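Local coordinates for carboxypeptidase D (Drosophila melanogaster, PDB 3MN8), which removes C-terminal arginine and lysine residues from peptides and proteins as a zinc-dependent metallocarboxypeptidase, here represented by its first catalytic carboxypeptidase domain with the transthyretin-like domain that follows, at residues R175-R180 against G287-F292; Y225-S230 against S240-D245; S213-G218 against E301-L306; A232-C237 against W282-G287. All coordinates share one frame; numbering follows the deposited sequence.

Contact 1 of 4, residues R175-R180 against G287-F292. With GEM ((2-guanidinoethylmercapto)succinic acid), chain G.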
# COMPACT_ATOMS: atom_id res chain seq x y z
N ARG A 175 3.99 -11.64 -11.14
CA ARG A 175 4.24 -13.07 -10.92
C ARG A 175 5.65 -13.33 -10.42
O ARG A 175 6.05 -14.47 -10.21
CB ARG A 175 4.02 -13.89 -12.19
CG ARG A 175 2.68 -13.67 -12.82
CD ARG A 175 1.53 -13.85 -11.84
NE ARG A 175 0.28 -13.87 -12.58
CZ ARG A 175 -0.62 -12.90 -12.66
NH1 ARG A 175 -1.68 -13.09 -13.42
NH2 ARG A 175 -0.50 -11.77 -11.98
N ASP A 176 6.41 -12.26 -10.20
CA ASP A 176 7.85 -12.40 -10.01
C ASP A 176 8.32 -12.32 -8.56
O ASP A 176 9.51 -12.48 -8.28
CB ASP A 176 8.58 -11.35 -10.86
CG ASP A 176 10.03 -11.71 -11.08
OD1 ASP A 176 10.32 -12.91 -11.24
OD2 ASP A 176 10.87 -10.78 -11.12
N PHE A 177 7.40 -12.07 -7.64
CA PHE A 177 7.74 -11.96 -6.22
C PHE A 177 7.76 -13.34 -5.59
O PHE A 177 7.10 -14.25 -6.09
CB PHE A 177 6.76 -11.02 -5.49
CG PHE A 177 6.97 -9.55 -5.81
CD1 PHE A 177 6.52 -9.00 -7.02
CD2 PHE A 177 7.61 -8.72 -4.91
CE1 PHE A 177 6.72 -7.66 -7.31
CE2 PHE A 177 7.81 -7.37 -5.20
CZ PHE A 177 7.36 -6.84 -6.40
N PRO A 178 8.53 -13.52 -4.51
CA PRO A 178 8.54 -14.77 -3.76
C PRO A 178 7.13 -15.17 -3.29
O PRO A 178 6.34 -14.33 -2.84
CB PRO A 178 9.43 -14.45 -2.56
CG PRO A 178 10.31 -13.31 -3.01
CD PRO A 178 9.48 -12.52 -3.97
N ASP A 179 6.82 -16.45 -3.42
CA ASP A 179 5.50 -16.96 -3.05
C ASP A 179 5.56 -17.60 -1.67
O ASP A 179 6.50 -18.34 -1.36
CB ASP A 179 5.02 -17.98 -4.07
CG ASP A 179 3.55 -18.33 -3.90
OD1 ASP A 179 2.75 -17.39 -3.69
OD2 ASP A 179 3.20 -19.53 -3.97
N ARG A 180 4.56 -17.32 -0.85
CA ARG A 180 4.51 -17.86 0.50
C ARG A 180 4.46 -19.39 0.45
O ARG A 180 4.96 -20.07 1.35
CB ARG A 180 3.29 -17.32 1.23
CG ARG A 180 2.02 -17.59 0.48
CD ARG A 180 0.88 -16.80 1.02
NE ARG A 180 -0.35 -17.21 0.35
CZ ARG A 180 -1.13 -18.19 0.79
NH1 ARG A 180 -0.82 -18.84 1.90
NH2 ARG A 180 -2.23 -18.51 0.11
N GLY A 287 2.97 -15.31 -6.95
CA GLY A 287 4.16 -14.49 -7.04
C GLY A 287 3.85 -13.01 -7.07
O GLY A 287 4.66 -12.19 -7.49
N GLY A 288 2.65 -12.67 -6.60
CA GLY A 288 2.24 -11.28 -6.57
C GLY A 288 2.85 -10.47 -5.43
O GLY A 288 3.27 -11.01 -4.41
N MET A 289 2.88 -9.16 -5.60
CA MET A 289 3.42 -8.28 -4.57
C MET A 289 2.50 -8.22 -3.35
O MET A 289 2.97 -8.16 -2.21
CB MET A 289 3.64 -6.88 -5.15
CG MET A 289 4.26 -5.88 -4.21
SD MET A 289 4.79 -4.41 -5.13
CE MET A 289 3.23 -3.79 -5.79
N GLN A 290 1.19 -8.23 -3.59
CA GLN A 290 0.20 -8.11 -2.52
C GLN A 290 0.47 -9.13 -1.44
O GLN A 290 0.77 -8.80 -0.30
CB GLN A 290 -1.22 -8.34 -3.07
CG GLN A 290 -2.31 -8.19 -2.02
CD GLN A 290 -3.66 -8.73 -2.50
OE1 GLN A 290 -4.48 -7.99 -3.04
NE2 GLN A 290 -3.89 -10.03 -2.29
N ASP A 291 0.36 -10.40 -1.80
CA ASP A 291 0.51 -11.45 -0.80
C ASP A 291 1.92 -11.46 -0.24
O ASP A 291 2.15 -11.95 0.87
CB ASP A 291 0.10 -12.82 -1.37
CG ASP A 291 -1.41 -12.96 -1.55
OD1 ASP A 291 -2.14 -11.97 -1.34
OD2 ASP A 291 -1.87 -14.07 -1.89
N PHE A 292 2.87 -10.91 -1.01
CA PHE A 292 4.25 -10.89 -0.54
C PHE A 292 4.40 -9.95 0.65
O PHE A 292 5.05 -10.29 1.65
CB PHE A 292 5.22 -10.53 -1.65
CG PHE A 292 6.60 -10.24 -1.15
CD1 PHE A 292 7.53 -11.25 -1.05
CD2 PHE A 292 6.96 -8.95 -0.76
CE1 PHE A 292 8.81 -11.00 -0.56
CE2 PHE A 292 8.23 -8.69 -0.28
CZ PHE A 292 9.16 -9.71 -0.18
C8 GEM G . -4.33 -9.16 -11.61
S7 GEM G . -3.89 -8.59 -10.00
C6 GEM G . -5.50 -8.38 -9.28
C5 GEM G . -6.37 -9.63 -9.36
N3 GEM G . -5.80 -10.63 -8.47
C1 GEM G . -6.15 -11.90 -8.36
N4 GEM G . -5.53 -12.70 -7.50
N2 GEM G . -7.11 -12.39 -9.14
C9 GEM G . -3.06 -9.62 -12.28
O14 GEM G . -1.98 -9.44 -11.68
O15 GEM G . -3.13 -10.18 -13.40
C10 GEM G . -5.07 -8.11 -12.45
C11 GEM G . -4.27 -6.89 -12.89
O12 GEM G . -4.79 -5.76 -12.70
O13 GEM G . -3.16 -7.04 -13.46
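Phe177 and Pro178 pack on Met289 and Phe292 in a largely apolar contact between an irregular loop and the start of helix 289-296, at the border of the inhibitor pocket of the carboxypeptidase domain. The Phe177 ring is the centrepiece. Met289 CB stands over the centre of one face, 3.9 Å from the ring centroid, while SD approaches obliquely and adds a Met-aromatic contact. Having CG anti to the backbone N (chi1 -177°) starts the Met289 chain alongside Phe177, and the two side chains point the same way. The side chains of Phe292 and Phe177 cross at about a right angle, their rings inclined at 51°, with Phe177 CD2 over the rim of the Phe292 face, and Pro178 CG lies 3.7 Å from Phe292 CE1; flat, rigid apolar groups suit these close surfaces. One backbone bond joins the segments, Phe177 N to Gly287 O at 2.7 Å. Glycine fits at 287 because phi is positive (86°) and a CB would run into Arg175 O. Polar groups lie at the ends. Arg175 reaches into the pocket, where NH2 and NH1 donate to GEM O14 (2.8 Å) and GEM O15 (3.3 Å), two bonds that hold one inhibitor carboxylate in the grip of one guanidinium. At the other end Arg180 NE stays 4.1 Å from Asp291 OD2, beyond a salt bridge; Asp291 OD2 is instead bonded to Asp228 N, and its OD1 accepts from Gln290 NE2 at 2.8 Å. Phe177 and Phe292 also rest on Val202, so the Phe177 side chain is packed between helices 196-205 and 289-296, while Met289 and Gln290 reach Glu301 on strand 300-305.

Contact 2 of 4, residues Y225-S230 against S240-D245. With GEM ((2-guanidinoethylmercapto)succinic acid), chain G.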
# COMPACT_ATOMS: atom_id res chain seq x y z
N TYR A 225 -8.14 -8.14 -2.23
CA TYR A 225 -7.30 -8.36 -1.05
C TYR A 225 -6.85 -9.80 -1.01
O TYR A 225 -7.43 -10.64 -1.70
CB TYR A 225 -8.09 -8.04 0.22
CG TYR A 225 -9.44 -8.73 0.29
CD1 TYR A 225 -10.55 -8.19 -0.35
CD2 TYR A 225 -9.60 -9.90 1.00
CE1 TYR A 225 -11.79 -8.81 -0.28
CE2 TYR A 225 -10.83 -10.53 1.07
CZ TYR A 225 -11.92 -9.98 0.43
OH TYR A 225 -13.15 -10.61 0.49
N PRO A 226 -5.83 -10.10 -0.20
CA PRO A 226 -5.25 -11.44 -0.02
C PRO A 226 -6.26 -12.51 0.46
O PRO A 226 -7.30 -12.19 1.04
CB PRO A 226 -4.18 -11.21 1.07
CG PRO A 226 -3.83 -9.76 0.96
CD PRO A 226 -5.10 -9.06 0.54
N TYR A 227 -5.95 -13.78 0.19
CA TYR A 227 -4.81 -14.18 -0.61
C TYR A 227 -5.21 -14.25 -2.08
O TYR A 227 -6.41 -14.34 -2.41
CB TYR A 227 -4.31 -15.56 -0.17
CG TYR A 227 -3.66 -15.63 1.18
CD1 TYR A 227 -2.45 -14.99 1.44
CD2 TYR A 227 -4.23 -16.38 2.20
CE1 TYR A 227 -1.84 -15.08 2.67
CE2 TYR A 227 -3.63 -16.48 3.44
CZ TYR A 227 -2.44 -15.82 3.66
OH TYR A 227 -1.83 -15.90 4.89
N ASP A 228 -4.21 -14.25 -2.96
CA ASP A 228 -4.40 -14.32 -4.41
C ASP A 228 -4.30 -15.76 -4.89
O ASP A 228 -4.61 -16.07 -6.04
CB ASP A 228 -3.36 -13.46 -5.14
CG ASP A 228 -3.73 -11.97 -5.18
OD1 ASP A 228 -4.90 -11.64 -4.88
OD2 ASP A 228 -2.86 -11.13 -5.52
N ASN A 229 -3.85 -16.65 -4.01
CA ASN A 229 -3.70 -18.06 -4.36
C ASN A 229 -3.87 -19.00 -3.17
O ASN A 229 -4.06 -18.55 -2.03
CB ASN A 229 -2.35 -18.30 -5.07
CG ASN A 229 -1.17 -18.27 -4.12
OD1 ASN A 229 -1.30 -18.00 -2.91
ND2 ASN A 229 0.01 -18.55 -4.66
N SER A 230 -3.82 -20.31 -3.43
CA SER A 230 -3.97 -21.29 -2.36
C SER A 230 -3.20 -22.57 -2.66
O SER A 230 -2.71 -22.75 -3.78
CB SER A 230 -5.45 -21.62 -2.15
OG SER A 230 -5.99 -22.26 -3.28
N SER A 240 -9.67 -17.81 -0.80
CA SER A 240 -8.48 -18.23 -0.06
C SER A 240 -8.16 -17.15 0.97
O SER A 240 -7.21 -16.38 0.81
CB SER A 240 -7.31 -18.45 -1.01
OG SER A 240 -6.13 -18.72 -0.28
N LEU A 241 -8.95 -17.11 2.03
CA LEU A 241 -8.92 -15.99 2.97
C LEU A 241 -7.69 -15.92 3.87
O LEU A 241 -6.91 -16.87 3.98
CB LEU A 241 -10.20 -15.95 3.81
CG LEU A 241 -11.45 -15.86 2.94
CD1 LEU A 241 -12.73 -15.96 3.76
CD2 LEU A 241 -11.42 -14.57 2.12
N THR A 242 -7.54 -14.77 4.50
CA THR A 242 -6.38 -14.45 5.30
C THR A 242 -6.79 -14.45 6.77
O THR A 242 -7.96 -14.22 7.09
CB THR A 242 -5.86 -13.06 4.88
OG1 THR A 242 -4.71 -13.21 4.03
CG2 THR A 242 -5.50 -12.20 6.06
N PRO A 243 -5.83 -14.74 7.66
CA PRO A 243 -6.18 -14.67 9.08
C PRO A 243 -6.79 -13.30 9.40
O PRO A 243 -7.65 -13.19 10.26
CB PRO A 243 -4.83 -14.83 9.79
CG PRO A 243 -3.96 -15.52 8.81
CD PRO A 243 -4.42 -15.10 7.45
N ASP A 244 -6.33 -12.28 8.70
CA ASP A 244 -6.79 -10.92 8.94
C ASP A 244 -7.89 -10.51 7.99
O ASP A 244 -7.97 -9.36 7.58
CB ASP A 244 -5.61 -9.95 8.87
CG ASP A 244 -4.88 -9.80 10.20
OD1 ASP A 244 -5.45 -9.14 11.10
OD2 ASP A 244 -3.76 -10.34 10.36
N ASP A 245 -8.77 -11.45 7.66
CA ASP A 245 -9.79 -11.18 6.66
C ASP A 245 -10.73 -10.03 7.01
O ASP A 245 -11.05 -9.21 6.15
CB ASP A 245 -10.63 -12.42 6.37
CG ASP A 245 -11.37 -12.28 5.07
OD1 ASP A 245 -10.71 -12.05 4.04
OD2 ASP A 245 -12.61 -12.39 5.09
C8 GEM G . -4.33 -9.16 -11.61
S7 GEM G . -3.89 -8.59 -10.00
C6 GEM G . -5.50 -8.38 -9.28
C5 GEM G . -6.37 -9.63 -9.36
N3 GEM G . -5.80 -10.63 -8.47
C1 GEM G . -6.15 -11.90 -8.36
N4 GEM G . -5.53 -12.70 -7.50
N2 GEM G . -7.11 -12.39 -9.14
C9 GEM G . -3.06 -9.62 -12.28
O14 GEM G . -1.98 -9.44 -11.68
O15 GEM G . -3.13 -10.18 -13.40
C10 GEM G . -5.07 -8.11 -12.45
C11 GEM G . -4.27 -6.89 -12.89
O12 GEM G . -4.79 -5.76 -12.70
O13 GEM G . -3.16 -7.04 -13.46
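Tyr227 and Ser240 are joined by backbone: Tyr227 N donates to Ser240 O at 3.0 Å, with an N-H...O angle of 156°. The second hydrogen bond uses a side chain. Ser240 OG, set anti to its backbone N (chi1 174°), donates to Asn229 O over 2.7 Å from above the carbonyl plane, a place where a short hydroxyl side chain fits. Ring contacts follow. Thr242 OG1 sits 3.4 Å above the plane of the Tyr227 ring, over its centre, and Pro243 CD lies 3.7 Å from Tyr227 OH. An alanine in place of Tyr227 would probably leave a gap beside Thr242 and Pro243 and take from Arg180 its cation-pi partner. The peptide bond between Pro226 and Tyr227 is cis, a non-proline cis link of the kind known in M14 carboxypeptidases; it lies where strand 222-225 gives way to the pocket wall. Looser contacts surround the Tyr225 ring. Leu241 CD2 meets its edge at CE2, 4.2 Å away, and Asp245 OD1 comes to CE2 from an oblique direction, while its OD2 makes a salt bridge with Lys249. On the pocket side, Asp228 OD1 comes within 2.9 Å of GEM N4, a guanidinium nitrogen that resembles the end of a substrate arginine.

Contact 3 of 4, residues S213-G218 against E301-L306. With ZN (zinc ion), chain F; GEM ((2-guanidinoethylmercapto)succinic acid), chain G.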
# COMPACT_ATOMS: atom_id res chain seq x y z
N SER A 213 -0.66 -0.64 2.84
CA SER A 213 -0.20 -0.41 1.47
C SER A 213 -1.27 -0.75 0.43
O SER A 213 -2.19 -1.51 0.68
CB SER A 213 1.04 -1.26 1.20
OG SER A 213 1.40 -1.20 -0.17
N ALA A 214 -1.13 -0.18 -0.75
CA ALA A 214 -2.03 -0.51 -1.84
C ALA A 214 -1.27 -0.43 -3.14
O ALA A 214 -0.39 0.42 -3.27
CB ALA A 214 -3.20 0.44 -1.86
N ASN A 215 -1.55 -1.33 -4.08
CA ASN A 215 -1.04 -1.16 -5.43
C ASN A 215 -2.14 -1.19 -6.52
O ASN A 215 -3.13 -1.93 -6.41
CB ASN A 215 0.21 -2.03 -5.74
CG ASN A 215 -0.13 -3.47 -6.03
OD1 ASN A 215 0.04 -3.92 -7.16
ND2 ASN A 215 -0.58 -4.20 -5.01
N PHE A 216 -1.97 -0.34 -7.53
CA PHE A 216 -3.05 -0.00 -8.42
C PHE A 216 -2.87 -0.63 -9.78
O PHE A 216 -1.78 -0.64 -10.34
CB PHE A 216 -3.18 1.51 -8.52
CG PHE A 216 -3.39 2.17 -7.20
CD1 PHE A 216 -2.31 2.59 -6.44
CD2 PHE A 216 -4.66 2.33 -6.68
CE1 PHE A 216 -2.50 3.18 -5.20
CE2 PHE A 216 -4.85 2.92 -5.44
CZ PHE A 216 -3.78 3.34 -4.70
N HIS A 217 -3.98 -1.14 -10.30
CA HIS A 217 -4.00 -1.82 -11.56
C HIS A 217 -5.19 -1.31 -12.36
O HIS A 217 -6.01 -0.56 -11.84
CB HIS A 217 -4.14 -3.33 -11.34
CG HIS A 217 -2.96 -3.95 -10.67
ND1 HIS A 217 -2.04 -4.71 -11.36
CD2 HIS A 217 -2.53 -3.92 -9.39
CE1 HIS A 217 -1.10 -5.13 -10.53
NE2 HIS A 217 -1.38 -4.66 -9.33
N GLY A 218 -5.27 -1.72 -13.62
CA GLY A 218 -6.38 -1.34 -14.46
C GLY A 218 -6.89 -2.57 -15.15
O GLY A 218 -6.21 -3.60 -15.17
N GLU A 301 -1.23 -5.09 2.25
CA GLU A 301 -1.43 -4.48 0.94
C GLU A 301 -2.73 -4.92 0.27
O GLU A 301 -3.05 -6.11 0.22
CB GLU A 301 -0.24 -4.78 0.03
CG GLU A 301 -0.37 -4.25 -1.39
CD GLU A 301 0.96 -4.23 -2.13
OE1 GLU A 301 1.87 -3.47 -1.73
OE2 GLU A 301 1.11 -4.98 -3.13
N LEU A 302 -3.48 -3.95 -0.25
CA LEU A 302 -4.61 -4.23 -1.13
C LEU A 302 -4.18 -4.11 -2.57
O LEU A 302 -3.24 -3.39 -2.89
CB LEU A 302 -5.75 -3.24 -0.91
CG LEU A 302 -6.49 -3.28 0.42
CD1 LEU A 302 -7.68 -2.34 0.34
CD2 LEU A 302 -6.94 -4.70 0.74
N THR A 303 -4.89 -4.82 -3.45
CA THR A 303 -4.75 -4.62 -4.89
C THR A 303 -5.97 -3.83 -5.35
O THR A 303 -7.11 -4.25 -5.14
CB THR A 303 -4.71 -5.97 -5.67
OG1 THR A 303 -3.78 -6.87 -5.06
CG2 THR A 303 -4.31 -5.75 -7.12
N ILE A 304 -5.75 -2.68 -5.98
CA ILE A 304 -6.89 -1.88 -6.42
C ILE A 304 -6.94 -1.61 -7.92
O ILE A 304 -5.99 -1.06 -8.52
CB ILE A 304 -6.99 -0.58 -5.64
CG1 ILE A 304 -7.24 -0.88 -4.17
CG2 ILE A 304 -8.13 0.27 -6.19
CD1 ILE A 304 -6.96 0.28 -3.27
N GLU A 305 -8.06 -2.00 -8.51
CA GLU A 305 -8.31 -1.84 -9.94
C GLU A 305 -9.11 -0.55 -10.14
O GLU A 305 -10.19 -0.40 -9.57
CB GLU A 305 -9.08 -3.05 -10.48
CG GLU A 305 -8.39 -4.41 -10.28
CD GLU A 305 -7.27 -4.65 -11.28
OE1 GLU A 305 -6.63 -5.72 -11.22
OE2 GLU A 305 -7.01 -3.77 -12.12
N LEU A 306 -8.59 0.36 -10.96
CA LEU A 306 -9.17 1.70 -11.05
C LEU A 306 -10.12 1.92 -12.23
O LEU A 306 -11.17 2.55 -12.09
CB LEU A 306 -8.07 2.77 -11.07
CG LEU A 306 -7.22 2.74 -9.81
CD1 LEU A 306 -5.98 3.58 -9.95
CD2 LEU A 306 -8.06 3.19 -8.63
ZN ZN F . -2.40 -5.09 -13.43
C8 GEM G . -4.33 -9.16 -11.61
S7 GEM G . -3.89 -8.59 -10.00
C6 GEM G . -5.50 -8.38 -9.28
C5 GEM G . -6.37 -9.63 -9.36
N3 GEM G . -5.80 -10.63 -8.47
C1 GEM G . -6.15 -11.90 -8.36
N4 GEM G . -5.53 -12.70 -7.50
N2 GEM G . -7.11 -12.39 -9.14
C9 GEM G . -3.06 -9.62 -12.28
O14 GEM G . -1.98 -9.44 -11.68
O15 GEM G . -3.13 -10.18 -13.40
C10 GEM G . -5.07 -8.11 -12.45
C11 GEM G . -4.27 -6.89 -12.89
O12 GEM G . -4.79 -5.76 -12.70
O13 GEM G . -3.16 -7.04 -13.46
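His217, a ligand of the catalytic zinc, and Glu305, the predicted proton donor or acceptor, lie side by side on two neighbouring parallel strands at the active site, inside the mixed sheet of the alpha/beta-hydrolase-like domain. Backbone bonds run the length of the pair; Ile304 N to Asn215 O, at 2.8 Å and 176°, is almost straight. Ser213, Asn215, His217, Glu301, Thr303 and Glu305 share one face. The Glu301 chain is extended and places its carboxylate between two neighbours: OE1 accepts from Ser213 OG at 2.8 Å on its anti side, and OE2 lies beside Asn215 ND2, though poorly angled for a bond. A leucine in place of Glu301 would probably leave the Ser213 hydroxyl without this acceptor and put an apolar branch beside the Asn215 amide nitrogen. Asn215 OD1 accepts a hydrogen bond from His217 NE2 over 2.7 Å, the donor standing above the carbonyl plane, leaving ND1 to bind zinc at 2.1 Å. Thr303 CG2, a small branch, meets the imidazole obliquely, 3.4 Å from His217 CD2, and also touches the inhibitor. On the other face Phe216 CD2 packs on Ile304 CB (3.9 Å) and Leu306 CD1, apolar branches covered by helices 245-257 and 317-333. His101 and Glu104 complete the protein ligands of the zinc, and GEM O13 binds it at 2.1 Å, so a carboxylate of the inhibitor takes up coordination space on the metal. Asn215 is a second-shell residue: together with the zinc bond its OD1 helps hold the imidazole's rotation, and it probably polarises the ring, which is likely to strengthen ND1 as a zinc donor.

Contact 4 of 4, residues A232-C237 against W282-G287. With GEM ((2-guanidinoethylmercapto)succinic acid), chain G.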
# COMPACT_ATOMS: atom_id res chain seq x y z
N ALA A 232 -4.70 -25.40 -2.79
CA ALA A 232 -5.59 -26.10 -3.70
C ALA A 232 -5.25 -25.73 -5.15
O ALA A 232 -5.46 -26.53 -6.08
CB ALA A 232 -7.06 -25.77 -3.38
N HIS A 233 -4.72 -24.53 -5.33
CA HIS A 233 -4.44 -23.98 -6.66
C HIS A 233 -5.64 -24.09 -7.58
O HIS A 233 -5.56 -24.65 -8.67
CB HIS A 233 -3.18 -24.59 -7.28
CG HIS A 233 -1.92 -24.19 -6.58
ND1 HIS A 233 -1.27 -25.03 -5.70
CD2 HIS A 233 -1.24 -23.03 -6.58
CE1 HIS A 233 -0.21 -24.40 -5.21
NE2 HIS A 233 -0.17 -23.18 -5.72
N ASN A 234 -6.76 -23.54 -7.13
CA ASN A 234 -7.97 -23.46 -7.92
C ASN A 234 -7.89 -22.33 -8.94
O ASN A 234 -7.26 -21.30 -8.69
CB ASN A 234 -9.18 -23.27 -6.99
CG ASN A 234 -9.25 -24.34 -5.89
OD1 ASN A 234 -9.00 -25.53 -6.15
ND2 ASN A 234 -9.59 -23.92 -4.67
N GLU A 235 -8.50 -22.51 -10.10
CA GLU A 235 -8.48 -21.46 -11.12
C GLU A 235 -9.12 -20.17 -10.61
O GLU A 235 -8.56 -19.09 -10.77
CB GLU A 235 -9.18 -21.92 -12.40
CG GLU A 235 -9.27 -20.85 -13.48
CD GLU A 235 -10.11 -21.30 -14.67
OE1 GLU A 235 -9.77 -20.92 -15.80
OE2 GLU A 235 -11.10 -22.05 -14.48
N CYS A 236 -10.29 -20.30 -9.99
CA CYS A 236 -11.05 -19.13 -9.59
C CYS A 236 -12.20 -19.46 -8.65
O CYS A 236 -12.39 -20.61 -8.23
CB CYS A 236 -11.64 -18.47 -10.84
SG CYS A 236 -13.22 -19.17 -11.36
N CYS A 237 -12.97 -18.43 -8.33
CA CYS A 237 -14.29 -18.55 -7.71
C CYS A 237 -14.25 -19.34 -6.41
O CYS A 237 -15.24 -19.95 -6.02
CB CYS A 237 -15.28 -19.22 -8.68
SG CYS A 237 -15.02 -18.81 -10.43
N TRP A 282 -11.54 -14.24 -7.30
CA TRP A 282 -11.56 -13.72 -8.65
C TRP A 282 -10.93 -14.77 -9.56
O TRP A 282 -11.61 -15.50 -10.30
CB TRP A 282 -10.79 -12.41 -8.73
CG TRP A 282 -10.91 -11.75 -10.05
CD1 TRP A 282 -11.58 -12.22 -11.15
CD2 TRP A 282 -10.34 -10.49 -10.43
NE1 TRP A 282 -11.47 -11.32 -12.18
CE2 TRP A 282 -10.71 -10.26 -11.78
CE3 TRP A 282 -9.55 -9.55 -9.77
CZ2 TRP A 282 -10.31 -9.11 -12.47
CZ3 TRP A 282 -9.15 -8.41 -10.46
CH2 TRP A 282 -9.54 -8.20 -11.80
N TYR A 283 -9.60 -14.84 -9.50
CA TYR A 283 -8.84 -15.93 -10.09
C TYR A 283 -7.48 -15.96 -9.42
O TYR A 283 -6.93 -14.91 -9.06
CB TYR A 283 -8.69 -15.76 -11.60
CG TYR A 283 -8.07 -14.43 -12.01
CD1 TYR A 283 -6.69 -14.28 -12.11
CD2 TYR A 283 -8.86 -13.33 -12.30
CE1 TYR A 283 -6.12 -13.07 -12.48
CE2 TYR A 283 -8.29 -12.12 -12.67
CZ TYR A 283 -6.93 -11.99 -12.76
OH TYR A 283 -6.38 -10.78 -13.14
N GLU A 284 -6.94 -17.16 -9.24
CA GLU A 284 -5.67 -17.32 -8.53
C GLU A 284 -4.49 -16.90 -9.38
O GLU A 284 -4.49 -17.00 -10.61
CB GLU A 284 -5.48 -18.74 -7.99
CG GLU A 284 -6.38 -19.06 -6.80
CD GLU A 284 -5.97 -20.33 -6.06
OE1 GLU A 284 -6.75 -20.80 -5.19
OE2 GLU A 284 -4.88 -20.86 -6.35
N LEU A 285 -3.47 -16.41 -8.71
CA LEU A 285 -2.23 -16.06 -9.37
C LEU A 285 -1.16 -16.21 -8.31
O LEU A 285 -1.43 -16.11 -7.11
CB LEU A 285 -2.31 -14.63 -9.91
CG LEU A 285 -2.32 -13.46 -8.92
CD1 LEU A 285 -0.90 -13.06 -8.61
CD2 LEU A 285 -3.10 -12.27 -9.46
N SER A 286 0.07 -16.48 -8.75
CA SER A 286 1.14 -16.66 -7.79
C SER A 286 2.29 -15.70 -8.04
O SER A 286 2.54 -15.30 -9.18
CB SER A 286 1.63 -18.10 -7.79
OG SER A 286 0.54 -18.97 -7.47
N GLY A 287 2.97 -15.31 -6.95
CA GLY A 287 4.16 -14.49 -7.04
C GLY A 287 3.85 -13.01 -7.07
O GLY A 287 4.66 -12.19 -7.49
C8 GEM G . -4.33 -9.16 -11.61
S7 GEM G . -3.89 -8.59 -10.00
C6 GEM G . -5.50 -8.38 -9.28
C5 GEM G . -6.37 -9.63 -9.36
N3 GEM G . -5.80 -10.63 -8.47
C1 GEM G . -6.15 -11.90 -8.36
N4 GEM G . -5.53 -12.70 -7.50
N2 GEM G . -7.11 -12.39 -9.14
C9 GEM G . -3.06 -9.62 -12.28
O14 GEM G . -1.98 -9.44 -11.68
O15 GEM G . -3.13 -10.18 -13.40
C10 GEM G . -5.07 -8.11 -12.45
C11 GEM G . -4.27 -6.89 -12.89
O12 GEM G . -4.79 -5.76 -12.70
O13 GEM G . -3.16 -7.04 -13.46
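Glu284 CG lies anti to the carbonyl carbon (chi1 -72°) and the chain is extended beyond it, which lays the side chain against the backbone of Asn234; in Tyr283, chi1 of 56° puts CG between the backbone N and the carbonyl carbon, on the side of the pocket. The two segments are pinned by Glu284 N, which donates to Glu235 O at 2.9 Å, from above the carbonyl plane. Glu284 CG is 3.1 Å from Asn234 O, and its carboxylate goes on to Ser230, where OE1 is hydrogen-bonded to the hydroxyl; a glutamate is long enough to span both. Cys236 and Cys237 close a vicinal disulfide (SG to SG, 2.1 Å), whose small ring probably stiffens this bend at the surface, and Cys236 CB lies against Trp282 O and packs on Tyr283 CB at 4.1 Å. The far side of segment 282-287 belongs to the pocket. GEM N2 stands 3.4 Å above the centre of the Tyr283 ring, Tyr283 O accepts from it and, weakly, from GEM N4 at 3.0 Å, and Leu285 CD2 closes in on GEM C1 at 3.3 Å. A flat ring, a carbonyl and an apolar branch thus line the guanidinium on this side. The contact ties the long loop between strand 222-225 and helix 245-257 to the connection from helix 279-282 to helix 289-296, with Cys237 also hydrogen-bonded through its backbone to His281.

In the fold
All four contacts border the inhibitor: contact 3 supplies a zinc ligand at one end of GEM, contact 1 grips a carboxylate, and contacts 2 and 4 line the guanidinium. Contacts 2 and 4, with centres about 11 Å apart, are stitched by Ser230 to Glu284 and by Asn229 to Ser286. Contact 1 lies about 13 Å from each of them, shares Gly287 with contact 4, and sends Asp179 to Asn229. The hydrogen bond between Gln290 and Thr303 joins contact 1 to contact 3, about 14 Å away between centres. Contacts 3 and 4 are about 17 Å apart, yet Trp282 still packs near Glu305. Arg165, Asn174 and Gly279 add further hydrogen bonds to GEM.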